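Local coordinates for protein endoglucanase (Komagataeibacter sucrofermentans, PDB 6VC5) that probably hydrolyses internal beta-1,4-glucosidic linkages in cellulose and related beta-glucans, as a family 8 glycoside hydrolase, at residues V142-K147 against P197-I202; P160-A165 against K176-G181; D13-P18 against P298-A303; L182-K187 against N207-A212. All coordinates share one frame; numbering follows the deposited sequence.

Interaction 1 (V142-K147 against P197-I202); sequences VGFLTK and PDWLSI
F144 and W199 meet ring to ring at the surface of this family 8 glycoside hydrolase, a family built on an (alpha/alpha)6 barrel. The helical framework is accompanied here by a small three-stranded antiparallel sheet in which strand 200-203 lies between 149-152 and 209-211, and the aromatic pair joins the loop before strand 149-152 to the residue just ahead of strand 200-203. The planes are nearly parallel, 8° apart, yet the centroid of the F144 ring stands 5.7 Å from that of the six-membered ring of W199. The rings are slid so far apart that they barely overlap, and they touch through F144 CE1 and W199 CZ3 instead of lying one over the other. On each side the first torsion is of the same kind: CG lies anti to the carbonyl carbon and beside the backbone N, with chi1 -55° in F144 and -62° in W199. W199 starts out from its backbone toward the loop, whereas F144 reaches it with the far part of its ring. Other residues widen the patch: W215 stacks on W199, P139 touches F144, and T151 hydrogen-bonds the F144 backbone. The touching atoms are F144 CE1, 3.4 Å from W199 CZ3 and 3.8 Å from W199 CH2.

Interaction 2 (P160-A165 against K176-G181); sequences PSLMQA and KVMGDG
L162 and M163 on helix 159-169 receive V177 and M178 from helix 172-187, the two helices forming an antiparallel hairpin whose short segments approach to 10.3 Å at an angle of 151°. Walking along 176-181, the first residue faces elsewhere: K176 NZ makes a salt bridge to D180 OD2, one turn on in the same helix, using the syn lone pair of the carboxylate oxygen. T135 adds a second partner to each of these two groups, which ties this side of the helix to strand 134-137. V177 turns inward, its CG1 lying 4.3 Å from L162 CD1, a loose touch. M178 has the largest share of the contact, with L162 close behind. Its CG sits 3.6 Å from L162 CB, and the two side chains run antiparallel alongside one another. From there chi2 (-178°) extends the chain straight to SD, which rests 3.8 Å from M163 CG, so that one methionine lies across the other. A bend at chi3, -80°, then folds the methyl back, bringing M178 CE to 3.7 Å from the carbonyl O of L162. M235 borders both methionines. Across the hairpin the chemistry is thus aliphatic and thioether, implying attachment by dispersion and shape, with the charged pair kept to a different side of the helix.

Interaction 3 (D13-P18 against P298-A303); sequences DKYFHP and PDYYSA
Y15 and Y300 bury most of the surface in this contact, with A303 a smaller third, and together they join the C-terminal end of helix 4-15 to the first turn of helix 300-313. The two tyrosines form a T-shaped pair: the planes stand at 90°, the centroids are 5.1 Å apart, and the edge of Y300 is directed at the face of Y15. Y300 CD1 does the touching, over the middle of the ring and 3.8 Å from Y15 CG, while Y300 CB makes an off-centre CH-pi contact nearer the hydroxyl end. On the opposite face of Y15 lies CB of its own neighbour K14, leaving the ring sandwiched. A303 adds its CB, 4.0 Å from Y15 CE2. With chi1 at 168°, Y300 CG stands anti to the backbone N, which brings the CD1 edge of its ring down onto the Y15 face. F11 gives Y15 a further edge-to-face neighbour. At the helix start, D299 is the N-cap, its OD1 accepting from S302 N at 2.9 Å. That cap fixes the start of the helix, while the contact between the two segments rests on edge-to-face, CH-pi and apolar contacts, which implies cohesion largely by aromatic and dispersion forces.

Interaction 4 (L182-K187 against N207-A212); sequences LQIIAK and NAFSIA
K187 lays its aliphatic chain over one face of the F209 ring, with CD almost exactly above the centre: the carbon is 3.8 Å from the ring centroid and only 5° off the normal. This is a CH-pi contact of close to central geometry. It follows from an extended chain, CG anti to the backbone N at chi1 -173° and the next two torsions likewise extended, which runs out over the aromatic plane until a bend at chi4 (-44°) turns the ammonium group. NZ consequently ends 5.0 Å from the F209 centroid, so that any cation-pi attraction is weak at most. The ammonium finds a firmer partner in a water, 3.1 Å from K187 NZ, which also accepts from F209 N at 2.9 Å; the bridge links the lysine tip to the backbone of the very residue whose ring its methylenes cover. I184, one turn earlier in the helix, approaches elsewhere. Its CG2 is 4.0 Å from F209 CE2, the isoleucine lying across the phenylalanine, while its carbonyl O lies at the ring edge, 3.9 Å from that same CE2. F209 also meets I202 on the neighbouring strand and Y134 on strand 134-137, and I184 reaches L200 and V136, so the ring belongs to a larger apolar layer with the exposed lysine at its border. The result is a helix-on-sheet arrangement: the last turn of helix 172-187 packed on one face of a three-stranded antiparallel sheet, at the side of its outermost strand 209-211.

Overall arrangement
From the N terminus, helix 4-15 opens the longest loop, closed by interaction 3 only when the chain reaches helix 300-313; all the other contacts are nested within it. Interaction 1 opens next, in the loop before strand 149-152, and closes at strand 200-203, enclosing the short helical hairpin of interaction 2. Helix 172-187 then continues directly from interaction 2 into interaction 4, the two being in series. Interaction 4 crosses interaction 1, since 182-187 lies inside the loop that interaction 1 closes and 207-212 beyond it; the two touch through backbone pairing, S201 N to S210 O at 2.8 Å. Interactions 1 and 4 thus share one sheet, whereas interaction 3 lies on the opposite side of the chain's centre, about 34 Å from interaction 4 between centres.

Interaction 1 (V142-K147 against P197-I202)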
loop_
_atom_site.group_PDB
_atom_site.type_symbol
_atom_site.label_atom_id
_atom_site.label_comp_id
_atom_site.label_asym_id
_atom_site.label_seq_id
_atom_site.Cartn_x
_atom_site.Cartn_y
_atom_site.Cartn_z
ATOM N N VAL A 142 9.637 -8.738 -11.866
ATOM C CA VAL A 142 10.155 -10.100 -11.930
ATOM C C VAL A 142 9.415 -10.967 -10.921
ATOM O O VAL A 142 9.258 -10.574 -9.757
ATOM C CB VAL A 142 11.674 -10.128 -11.666
ATOM C CG1 VAL A 142 12.188 -11.560 -11.570
ATOM C CG2 VAL A 142 12.412 -9.374 -12.757
ATOM N N GLY A 143 8.962 -12.136 -11.370
ATOM C CA GLY A 143 8.429 -13.159 -10.487
ATOM C C GLY A 143 6.921 -13.214 -10.369
ATOM O O GLY A 143 6.412 -14.009 -9.567
ATOM N N PHE A 144 6.188 -12.422 -11.152
ATOM C CA PHE A 144 4.732 -12.361 -11.058
ATOM C C PHE A 144 4.011 -12.636 -12.368
ATOM O O PHE A 144 2.785 -12.762 -12.361
ATOM C CB PHE A 144 4.288 -10.992 -10.531
ATOM C CG PHE A 144 4.929 -10.628 -9.234
ATOM C CD1 PHE A 144 4.504 -11.223 -8.060
ATOM C CD2 PHE A 144 5.967 -9.712 -9.186
ATOM C CE1 PHE A 144 5.083 -10.896 -6.844
ATOM C CE2 PHE A 144 6.551 -9.379 -7.978
ATOM C CZ PHE A 144 6.105 -9.977 -6.806
ATOM N N LEU A 145 4.715 -12.734 -13.484
ATOM C CA LEU A 145 4.069 -12.914 -14.778
ATOM C C LEU A 145 4.778 -14.027 -15.529
ATOM O O LEU A 145 5.992 -13.955 -15.750
ATOM C CB LEU A 145 4.110 -11.616 -15.591
ATOM C CG LEU A 145 3.460 -11.628 -16.976
ATOM C CD1 LEU A 145 1.961 -11.884 -16.861
ATOM C CD2 LEU A 145 3.730 -10.309 -17.681
ATOM N N THR A 146 4.031 -15.053 -15.914
ATOM C CA THR A 146 4.528 -16.087 -16.807
ATOM C C THR A 146 3.659 -16.103 -18.058
ATOM O O THR A 146 2.721 -15.318 -18.196
ATOM C CB THR A 146 4.526 -17.466 -16.132
ATOM O OG1 THR A 146 3.195 -18.003 -16.122
ATOM C CG2 THR A 146 5.052 -17.393 -14.706
ATOM N N LYS A 147 3.968 -17.014 -18.977
ATOM C CA LYS A 147 3.120 -17.152 -20.154
ATOM C C LYS A 147 1.749 -17.720 -19.814
ATOM O O LYS A 147 0.825 -17.592 -20.625
ATOM C CB LYS A 147 3.799 -18.027 -21.214
ATOM C CG LYS A 147 4.028 -19.466 -20.784
ATOM C CD LYS A 147 4.635 -20.283 -21.925
ATOM C CE LYS A 147 4.537 -21.778 -21.664
ATOM N NZ LYS A 147 3.120 -22.256 -21.626
ATOM N N PRO A 197 -7.594 -12.224 -1.243
ATOM C CA PRO A 197 -6.353 -12.835 -0.771
ATOM C C PRO A 197 -5.214 -11.823 -0.785
ATOM O O PRO A 197 -5.254 -10.795 -1.475
ATOM C CB PRO A 197 -6.093 -13.928 -1.814
ATOM C CG PRO A 197 -6.615 -13.316 -3.084
ATOM C CD PRO A 197 -7.806 -12.459 -2.689
ATOM N N ASP A 198 -4.166 -12.149 -0.017
ATOM C CA ASP A 198 -2.901 -11.429 -0.149
ATOM C C ASP A 198 -2.409 -11.456 -1.597
ATOM O O ASP A 198 -1.925 -10.438 -2.115
ATOM C CB ASP A 198 -1.833 -12.053 0.758
ATOM C CG ASP A 198 -2.123 -11.895 2.253
ATOM O OD1 ASP A 198 -2.710 -10.869 2.688
ATOM O OD2 ASP A 198 -1.703 -12.814 3.009
ATOM N N TRP A 199 -2.546 -12.601 -2.270
ATOM C CA TRP A 199 -2.003 -12.815 -3.613
ATOM C C TRP A 199 -3.037 -13.555 -4.451
ATOM O O TRP A 199 -3.464 -14.658 -4.079
ATOM C CB TRP A 199 -0.713 -13.640 -3.536
ATOM C CG TRP A 199 0.393 -12.948 -2.755
ATOM C CD1 TRP A 199 0.726 -13.144 -1.437
ATOM C CD2 TRP A 199 1.297 -11.968 -3.255
ATOM N NE1 TRP A 199 1.775 -12.327 -1.090
ATOM C CE2 TRP A 199 2.149 -11.601 -2.192
ATOM C CE3 TRP A 199 1.470 -11.359 -4.501
ATOM C CZ2 TRP A 199 3.170 -10.652 -2.347
ATOM C CZ3 TRP A 199 2.476 -10.411 -4.651
ATOM C CH2 TRP A 199 3.309 -10.071 -3.584
ATOM N N LEU A 200 -3.413 -12.963 -5.588
ATOM C CA LEU A 200 -4.419 -13.495 -6.499
ATOM C C LEU A 200 -3.729 -13.979 -7.768
ATOM O O LEU A 200 -2.749 -13.377 -8.215
ATOM C CB LEU A 200 -5.405 -12.378 -6.871
ATOM C CG LEU A 200 -6.514 -12.759 -7.832
ATOM C CD1 LEU A 200 -7.563 -13.586 -7.104
ATOM C CD2 LEU A 200 -7.124 -11.500 -8.416
ATOM N N SER A 201 -4.228 -15.070 -8.347
ATOM C CA SER A 201 -3.760 -15.532 -9.651
ATOM C C SER A 201 -4.888 -15.444 -10.677
ATOM O O SER A 201 -6.034 -15.814 -10.389
ATOM C CB SER A 201 -3.266 -16.977 -9.547
ATOM O OG SER A 201 -2.657 -17.386 -10.761
ATOM N N ILE A 202 -4.573 -14.962 -11.883
ATOM C CA ILE A 202 -5.494 -15.023 -13.020
ATOM C C ILE A 202 -4.821 -15.853 -14.108
ATOM O O ILE A 202 -3.678 -15.572 -14.490
ATOM C CB ILE A 202 -5.868 -13.631 -13.557
ATOM C CG1 ILE A 202 -6.511 -12.777 -12.463
ATOM C CG2 ILE A 202 -6.843 -13.764 -14.739
ATOM C CD1 ILE A 202 -6.867 -11.348 -12.920
#

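Interaction 2 (P160-A165 against K176-G181)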
loop_
_atom_site.group_PDB
_atom_site.type_symbol
_atom_site.label_atom_id
_atom_site.label_comp_id
_atom_site.label_asym_id
_atom_site.label_seq_id
_atom_site.Cartn_x
_atom_site.Cartn_y
_atom_site.Cartn_z
ATOM N N PRO A 160 -5.838 5.907 -3.721
ATOM C CA PRO A 160 -5.645 7.373 -3.746
ATOM C C PRO A 160 -4.478 7.814 -4.611
ATOM O O PRO A 160 -4.460 8.959 -5.093
ATOM C CB PRO A 160 -5.383 7.719 -2.278
ATOM C CG PRO A 160 -6.050 6.599 -1.515
ATOM C CD PRO A 160 -5.860 5.374 -2.342
ATOM N N SER A 161 -3.486 6.943 -4.809
ATOM C CA SER A 161 -2.384 7.287 -5.694
ATOM C C SER A 161 -2.785 7.183 -7.161
ATOM O O SER A 161 -2.373 8.019 -7.978
ATOM C CB SER A 161 -1.183 6.389 -5.410
ATOM O OG SER A 161 -0.071 6.872 -6.127
ATOM N N LEU A 162 -3.569 6.156 -7.516
ATOM C CA LEU A 162 -4.091 6.064 -8.879
ATOM C C LEU A 162 -4.988 7.250 -9.203
ATOM O O LEU A 162 -4.952 7.772 -10.323
ATOM C CB LEU A 162 -4.832 4.735 -9.075
ATOM C CG LEU A 162 -4.020 3.461 -8.831
ATOM C CD1 LEU A 162 -4.872 2.237 -9.150
ATOM C CD2 LEU A 162 -2.754 3.463 -9.653
ATOM N N MET A 163 -5.801 7.693 -8.237
ATOM C CA MET A 163 -6.649 8.862 -8.451
ATOM C C MET A 163 -5.800 10.109 -8.663
ATOM O O MET A 163 -6.124 10.965 -9.497
ATOM C CB MET A 163 -7.555 9.068 -7.231
ATOM C CG MET A 163 -8.423 7.874 -6.813
ATOM S SD MET A 163 -9.835 8.359 -5.788
ATOM C CE MET A 163 -9.097 8.906 -4.275
ATOM N N GLN A 164 -4.710 10.235 -7.900
ATOM C CA GLN A 164 -3.814 11.369 -8.083
ATOM C C GLN A 164 -3.174 11.345 -9.464
ATOM O O GLN A 164 -3.015 12.391 -10.104
ATOM C CB GLN A 164 -2.736 11.356 -6.996
ATOM C CG GLN A 164 -1.757 12.504 -7.087
ATOM C CD GLN A 164 -2.398 13.848 -6.812
ATOM O OE1 GLN A 164 -2.251 14.792 -7.593
ATOM N NE2 GLN A 164 -3.114 13.946 -5.704
ATOM N N ALA A 165 -2.783 10.158 -9.938
ATOM C CA ALA A 165 -2.177 10.061 -11.263
ATOM C C ALA A 165 -3.144 10.541 -12.342
ATOM O O ALA A 165 -2.745 11.240 -13.282
ATOM C CB ALA A 165 -1.743 8.618 -11.522
ATOM N N LYS A 176 -9.206 3.284 -16.557
ATOM C CA LYS A 176 -9.423 1.878 -16.883
ATOM C C LYS A 176 -8.743 0.966 -15.868
ATOM O O LYS A 176 -9.320 -0.045 -15.451
ATOM C CB LYS A 176 -8.921 1.574 -18.292
ATOM C CG LYS A 176 -9.217 0.151 -18.754
ATOM C CD LYS A 176 -8.766 -0.083 -20.187
ATOM C CE LYS A 176 -9.483 -1.281 -20.804
ATOM N NZ LYS A 176 -8.951 -2.583 -20.295
ATOM N N VAL A 177 -7.524 1.311 -15.448
ATOM C CA VAL A 177 -6.829 0.512 -14.436
ATOM C C VAL A 177 -7.624 0.470 -13.136
ATOM O O VAL A 177 -7.794 -0.596 -12.523
ATOM C CB VAL A 177 -5.401 1.037 -14.214
ATOM C CG1 VAL A 177 -4.769 0.324 -13.004
ATOM C CG2 VAL A 177 -4.565 0.822 -15.450
ATOM N N MET A 178 -8.111 1.633 -12.686
ATOM C CA MET A 178 -8.891 1.706 -11.452
ATOM C C MET A 178 -10.195 0.925 -11.577
ATOM O O MET A 178 -10.567 0.173 -10.667
ATOM C CB MET A 178 -9.193 3.177 -11.113
ATOM C CG MET A 178 -8.086 3.920 -10.356
ATOM S SD MET A 178 -8.501 5.650 -9.914
ATOM C CE MET A 178 -8.195 6.502 -11.472
ATOM N N GLY A 179 -10.909 1.104 -12.693
ATOM C CA GLY A 179 -12.198 0.450 -12.851
ATOM C C GLY A 179 -12.074 -1.051 -13.007
ATOM O O GLY A 179 -12.880 -1.812 -12.459
ATOM N N ASP A 180 -11.069 -1.503 -13.756
ATOM C CA ASP A 180 -10.825 -2.939 -13.827
ATOM C C ASP A 180 -10.374 -3.481 -12.478
ATOM O O ASP A 180 -10.725 -4.611 -12.117
ATOM C CB ASP A 180 -9.787 -3.261 -14.905
ATOM C CG ASP A 180 -10.309 -3.013 -16.320
ATOM O OD1 ASP A 180 -11.527 -2.771 -16.476
ATOM O OD2 ASP A 180 -9.502 -3.057 -17.274
ATOM N N GLY A 181 -9.598 -2.693 -11.721
ATOM C CA GLY A 181 -9.196 -3.117 -10.388
ATOM C C GLY A 181 -10.381 -3.375 -9.472
ATOM O O GLY A 181 -10.409 -4.373 -8.746
#

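Interaction 3 (D13-P18 against P298-A303)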
loop_
_atom_site.group_PDB
_atom_site.type_symbol
_atom_site.label_atom_id
_atom_site.label_comp_id
_atom_site.label_asym_id
_atom_site.label_seq_id
_atom_site.Cartn_x
_atom_site.Cartn_y
_atom_site.Cartn_z
ATOM N N ASP A 13 10.436 9.611 15.600
ATOM C CA ASP A 13 11.384 9.339 16.678
ATOM C C ASP A 13 11.841 7.883 16.658
ATOM O O ASP A 13 13.004 7.586 16.961
ATOM C CB ASP A 13 10.740 9.687 18.020
ATOM C CG ASP A 13 11.601 9.288 19.204
ATOM O OD1 ASP A 13 11.069 8.652 20.140
ATOM O OD2 ASP A 13 12.809 9.619 19.205
ATOM N N LYS A 14 10.946 6.962 16.288
ATOM C CA LYS A 14 11.256 5.538 16.367
ATOM C C LYS A 14 12.018 5.036 15.141
ATOM O O LYS A 14 12.933 4.213 15.277
ATOM C CB LYS A 14 9.965 4.734 16.539
ATOM C CG LYS A 14 9.287 4.963 17.884
ATOM C CD LYS A 14 7.975 4.208 17.986
ATOM C CE LYS A 14 7.737 3.721 19.407
ATOM N NZ LYS A 14 8.183 2.311 19.588
ATOM N N TYR A 15 11.669 5.517 13.940
ATOM C CA TYR A 15 12.103 4.863 12.715
ATOM C C TYR A 15 12.857 5.744 11.735
ATOM O O TYR A 15 13.420 5.204 10.776
ATOM C CB TYR A 15 10.910 4.217 11.991
ATOM C CG TYR A 15 10.071 3.340 12.893
ATOM C CD1 TYR A 15 10.621 2.223 13.522
ATOM C CD2 TYR A 15 8.738 3.635 13.126
ATOM C CE1 TYR A 15 9.862 1.424 14.360
ATOM C CE2 TYR A 15 7.967 2.838 13.967
ATOM C CZ TYR A 15 8.535 1.743 14.575
ATOM O OH TYR A 15 7.785 0.945 15.402
ATOM N N PHE A 16 12.883 7.061 11.929
ATOM C CA PHE A 16 13.567 7.975 11.022
ATOM C C PHE A 16 15.010 8.196 11.465
ATOM O O PHE A 16 15.296 8.363 12.655
ATOM C CB PHE A 16 12.810 9.307 10.992
ATOM C CG PHE A 16 13.552 10.438 10.311
ATOM C CD1 PHE A 16 13.485 10.613 8.938
ATOM C CD2 PHE A 16 14.282 11.345 11.059
ATOM C CE1 PHE A 16 14.154 11.670 8.323
ATOM C CE2 PHE A 16 14.958 12.409 10.454
ATOM C CZ PHE A 16 14.893 12.573 9.095
ATOM N N HIS A 17 15.919 8.206 10.493
ATOM C CA HIS A 17 17.317 8.514 10.728
ATOM C C HIS A 17 17.716 9.764 9.950
ATOM O O HIS A 17 17.148 10.055 8.887
ATOM C CB HIS A 17 18.184 7.319 10.309
ATOM C CG HIS A 17 17.973 6.119 11.173
ATOM N ND1 HIS A 17 18.818 5.790 12.212
ATOM C CD2 HIS A 17 16.974 5.204 11.194
ATOM C CE1 HIS A 17 18.366 4.705 12.815
ATOM N NE2 HIS A 17 17.246 4.332 12.221
ATOM N N PRO A 18 18.685 10.529 10.462
ATOM C CA PRO A 18 18.999 11.836 9.857
ATOM C C PRO A 18 19.470 11.776 8.414
ATOM O O PRO A 18 19.361 12.791 7.711
ATOM C CB PRO A 18 20.093 12.397 10.780
ATOM C CG PRO A 18 19.890 11.689 12.075
ATOM C CD PRO A 18 19.427 10.304 11.713
ATOM N N PRO A 298 2.979 -2.089 18.769
ATOM C CA PRO A 298 3.902 -3.174 19.135
ATOM C C PRO A 298 5.076 -3.327 18.192
ATOM O O PRO A 298 6.083 -3.937 18.584
ATOM C CB PRO A 298 3.017 -4.425 19.064
ATOM C CG PRO A 298 1.983 -4.070 18.023
ATOM C CD PRO A 298 1.713 -2.593 18.203
ATOM N N ASP A 299 4.974 -2.825 16.964
ATOM C CA ASP A 299 6.042 -2.977 15.989
ATOM C C ASP A 299 5.858 -1.979 14.854
ATOM O O ASP A 299 4.845 -1.281 14.759
ATOM C CB ASP A 299 6.158 -4.423 15.465
ATOM C CG ASP A 299 4.890 -4.923 14.756
ATOM O OD1 ASP A 299 4.021 -4.118 14.371
ATOM O OD2 ASP A 299 4.772 -6.157 14.565
ATOM N N TYR A 300 6.864 -1.945 13.983
ATOM C CA TYR A 300 6.858 -1.037 12.842
ATOM C C TYR A 300 5.667 -1.289 11.917
ATOM O O TYR A 300 5.033 -0.338 11.443
ATOM C CB TYR A 300 8.169 -1.215 12.081
ATOM C CG TYR A 300 8.187 -0.571 10.734
ATOM C CD1 TYR A 300 8.544 0.759 10.597
ATOM C CD2 TYR A 300 7.836 -1.283 9.598
ATOM C CE1 TYR A 300 8.554 1.363 9.360
ATOM C CE2 TYR A 300 7.842 -0.684 8.354
ATOM C CZ TYR A 300 8.208 0.644 8.245
ATOM O OH TYR A 300 8.222 1.253 7.010
ATOM N N TYR A 301 5.372 -2.553 11.613
ATOM C CA TYR A 301 4.268 -2.838 10.701
ATOM C C TYR A 301 2.979 -2.197 11.200
ATOM O O TYR A 301 2.251 -1.545 10.440
ATOM C CB TYR A 301 4.073 -4.355 10.576
ATOM C CG TYR A 301 2.832 -4.688 9.792
ATOM C CD1 TYR A 301 2.869 -4.782 8.408
ATOM C CD2 TYR A 301 1.613 -4.864 10.432
ATOM C CE1 TYR A 301 1.721 -5.054 7.678
ATOM C CE2 TYR A 301 0.473 -5.131 9.722
ATOM C CZ TYR A 301 0.535 -5.230 8.345
ATOM O OH TYR A 301 -0.609 -5.494 7.650
ATOM N N SER A 302 2.676 -2.395 12.478
ATOM C CA SER A 302 1.432 -1.880 13.033
ATOM C C SER A 302 1.432 -0.355 13.044
ATOM O O SER A 302 0.405 0.280 12.756
ATOM C CB SER A 302 1.258 -2.419 14.455
ATOM O OG SER A 302 -0.014 -2.079 14.966
ATOM N N ALA A 303 2.575 0.253 13.367
ATOM C CA ALA A 303 2.661 1.709 13.410
ATOM C C ALA A 303 2.389 2.329 12.038
ATOM O O ALA A 303 1.646 3.309 11.923
ATOM C CB ALA A 303 4.035 2.137 13.929
#

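Interaction 4 (L182-K187 against N207-A212)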
loop_
_atom_site.group_PDB
_atom_site.type_symbol
_atom_site.label_atom_id
_atom_site.label_comp_id
_atom_site.label_asym_id
_atom_site.label_seq_id
_atom_site.Cartn_x
_atom_site.Cartn_y
_atom_site.Cartn_z
ATOM N N LEU A 182 -11.386 -2.492 -9.512
ATOM C CA LEU A 182 -12.597 -2.706 -8.723
ATOM C C LEU A 182 -13.329 -3.970 -9.156
ATOM O O LEU A 182 -13.850 -4.711 -8.312
ATOM C CB LEU A 182 -13.517 -1.492 -8.846
ATOM C CG LEU A 182 -12.991 -0.231 -8.164
ATOM C CD1 LEU A 182 -13.835 0.986 -8.522
ATOM C CD2 LEU A 182 -12.969 -0.439 -6.669
ATOM N N GLN A 183 -13.380 -4.228 -10.465
ATOM C CA GLN A 183 -13.993 -5.457 -10.965
ATOM C C GLN A 183 -13.234 -6.685 -10.476
ATOM O O GLN A 183 -13.843 -7.681 -10.064
ATOM C CB GLN A 183 -14.013 -5.445 -12.491
ATOM C CG GLN A 183 -14.974 -4.449 -13.101
ATOM C CD GLN A 183 -15.033 -4.574 -14.606
ATOM O OE1 GLN A 183 -15.350 -3.613 -15.309
ATOM N NE2 GLN A 183 -14.732 -5.764 -15.114
ATOM N N ILE A 184 -11.903 -6.627 -10.510
ATOM C CA ILE A 184 -11.088 -7.754 -10.068
ATOM C C ILE A 184 -11.256 -7.991 -8.569
ATOM O O ILE A 184 -11.345 -9.140 -8.112
ATOM C CB ILE A 184 -9.619 -7.509 -10.452
ATOM C CG1 ILE A 184 -9.437 -7.631 -11.963
ATOM C CG2 ILE A 184 -8.696 -8.466 -9.689
ATOM C CD1 ILE A 184 -8.231 -6.885 -12.505
ATOM N N ILE A 185 -11.287 -6.914 -7.778
ATOM C CA ILE A 185 -11.466 -7.056 -6.331
ATOM C C ILE A 185 -12.833 -7.645 -6.006
ATOM O O ILE A 185 -12.962 -8.492 -5.117
ATOM C CB ILE A 185 -11.231 -5.715 -5.612
ATOM C CG1 ILE A 185 -9.751 -5.338 -5.671
ATOM C CG2 ILE A 185 -11.706 -5.797 -4.169
ATOM C CD1 ILE A 185 -9.476 -3.896 -5.267
ATOM N N ALA A 186 -13.875 -7.199 -6.706
ATOM C CA ALA A 186 -15.205 -7.747 -6.466
ATOM C C ALA A 186 -15.244 -9.247 -6.729
ATOM O O ALA A 186 -15.846 -10.004 -5.956
ATOM C CB ALA A 186 -16.232 -7.022 -7.337
ATOM N N LYS A 187 -14.572 -9.702 -7.792
ATOM C CA LYS A 187 -14.648 -11.106 -8.182
ATOM C C LYS A 187 -13.654 -11.984 -7.431
ATOM O O LYS A 187 -13.957 -13.148 -7.134
ATOM C CB LYS A 187 -14.424 -11.261 -9.683
ATOM C CG LYS A 187 -14.673 -12.680 -10.141
ATOM C CD LYS A 187 -14.244 -12.897 -11.556
ATOM C CE LYS A 187 -14.949 -14.110 -12.138
ATOM N NZ LYS A 187 -14.953 -15.251 -11.173
ATOM N N ASN A 207 -8.851 -16.951 -18.072
ATOM C CA ASN A 207 -9.375 -15.884 -17.214
ATOM C C ASN A 207 -9.935 -16.386 -15.888
ATOM O O ASN A 207 -10.622 -15.629 -15.192
ATOM C CB ASN A 207 -10.384 -14.966 -17.917
ATOM C CG ASN A 207 -10.419 -13.577 -17.317
ATOM O OD1 ASN A 207 -9.376 -12.931 -17.155
ATOM N ND2 ASN A 207 -11.613 -13.110 -16.975
ATOM N N ALA A 208 -9.677 -17.638 -15.515
ATOM C CA ALA A 208 -10.125 -18.136 -14.222
ATOM C C ALA A 208 -9.290 -17.533 -13.097
ATOM O O ALA A 208 -8.071 -17.380 -13.223
ATOM C CB ALA A 208 -10.008 -19.658 -14.169
ATOM N N PHE A 209 -9.959 -17.215 -11.985
ATOM C CA PHE A 209 -9.351 -16.600 -10.804
ATOM C C PHE A 209 -9.104 -17.649 -9.730
ATOM O O PHE A 209 -9.948 -18.523 -9.487
ATOM C CB PHE A 209 -10.307 -15.573 -10.186
ATOM C CG PHE A 209 -10.368 -14.239 -10.887
ATOM C CD1 PHE A 209 -10.409 -14.130 -12.281
ATOM C CD2 PHE A 209 -10.437 -13.081 -10.137
ATOM C CE1 PHE A 209 -10.496 -12.875 -12.899
ATOM C CE2 PHE A 209 -10.521 -11.832 -10.751
ATOM C CZ PHE A 209 -10.551 -11.734 -12.140
ATOM N N SER A 210 -7.971 -17.524 -9.038
ATOM C CA SER A 210 -7.651 -18.434 -7.948
ATOM C C SER A 210 -6.732 -17.737 -6.947
ATOM O O SER A 210 -6.193 -16.660 -7.202
ATOM C CB SER A 210 -7.017 -19.730 -8.476
ATOM O OG SER A 210 -5.854 -19.445 -9.230
ATOM N N ILE A 211 -6.570 -18.361 -5.792
ATOM C CA ILE A 211 -5.586 -17.902 -4.821
ATOM C C ILE A 211 -4.215 -18.332 -5.322
ATOM O O ILE A 211 -4.022 -19.489 -5.714
ATOM C CB ILE A 211 -5.899 -18.484 -3.436
ATOM C CG1 ILE A 211 -7.305 -18.077 -2.978
ATOM C CG2 ILE A 211 -4.865 -18.032 -2.422
ATOM C CD1 ILE A 211 -7.801 -18.892 -1.777
ATOM N N ALA A 212 -3.254 -17.405 -5.328
ATOM C CA ALA A 212 -1.974 -17.698 -5.963
ATOM C C ALA A 212 -1.197 -18.741 -5.170
ATOM O O ALA A 212 -1.200 -18.736 -3.936
ATOM C CB ALA A 212 -1.132 -16.427 -6.059
HETATM O O HOH W 1 -12.858 -17.397 -12.020
#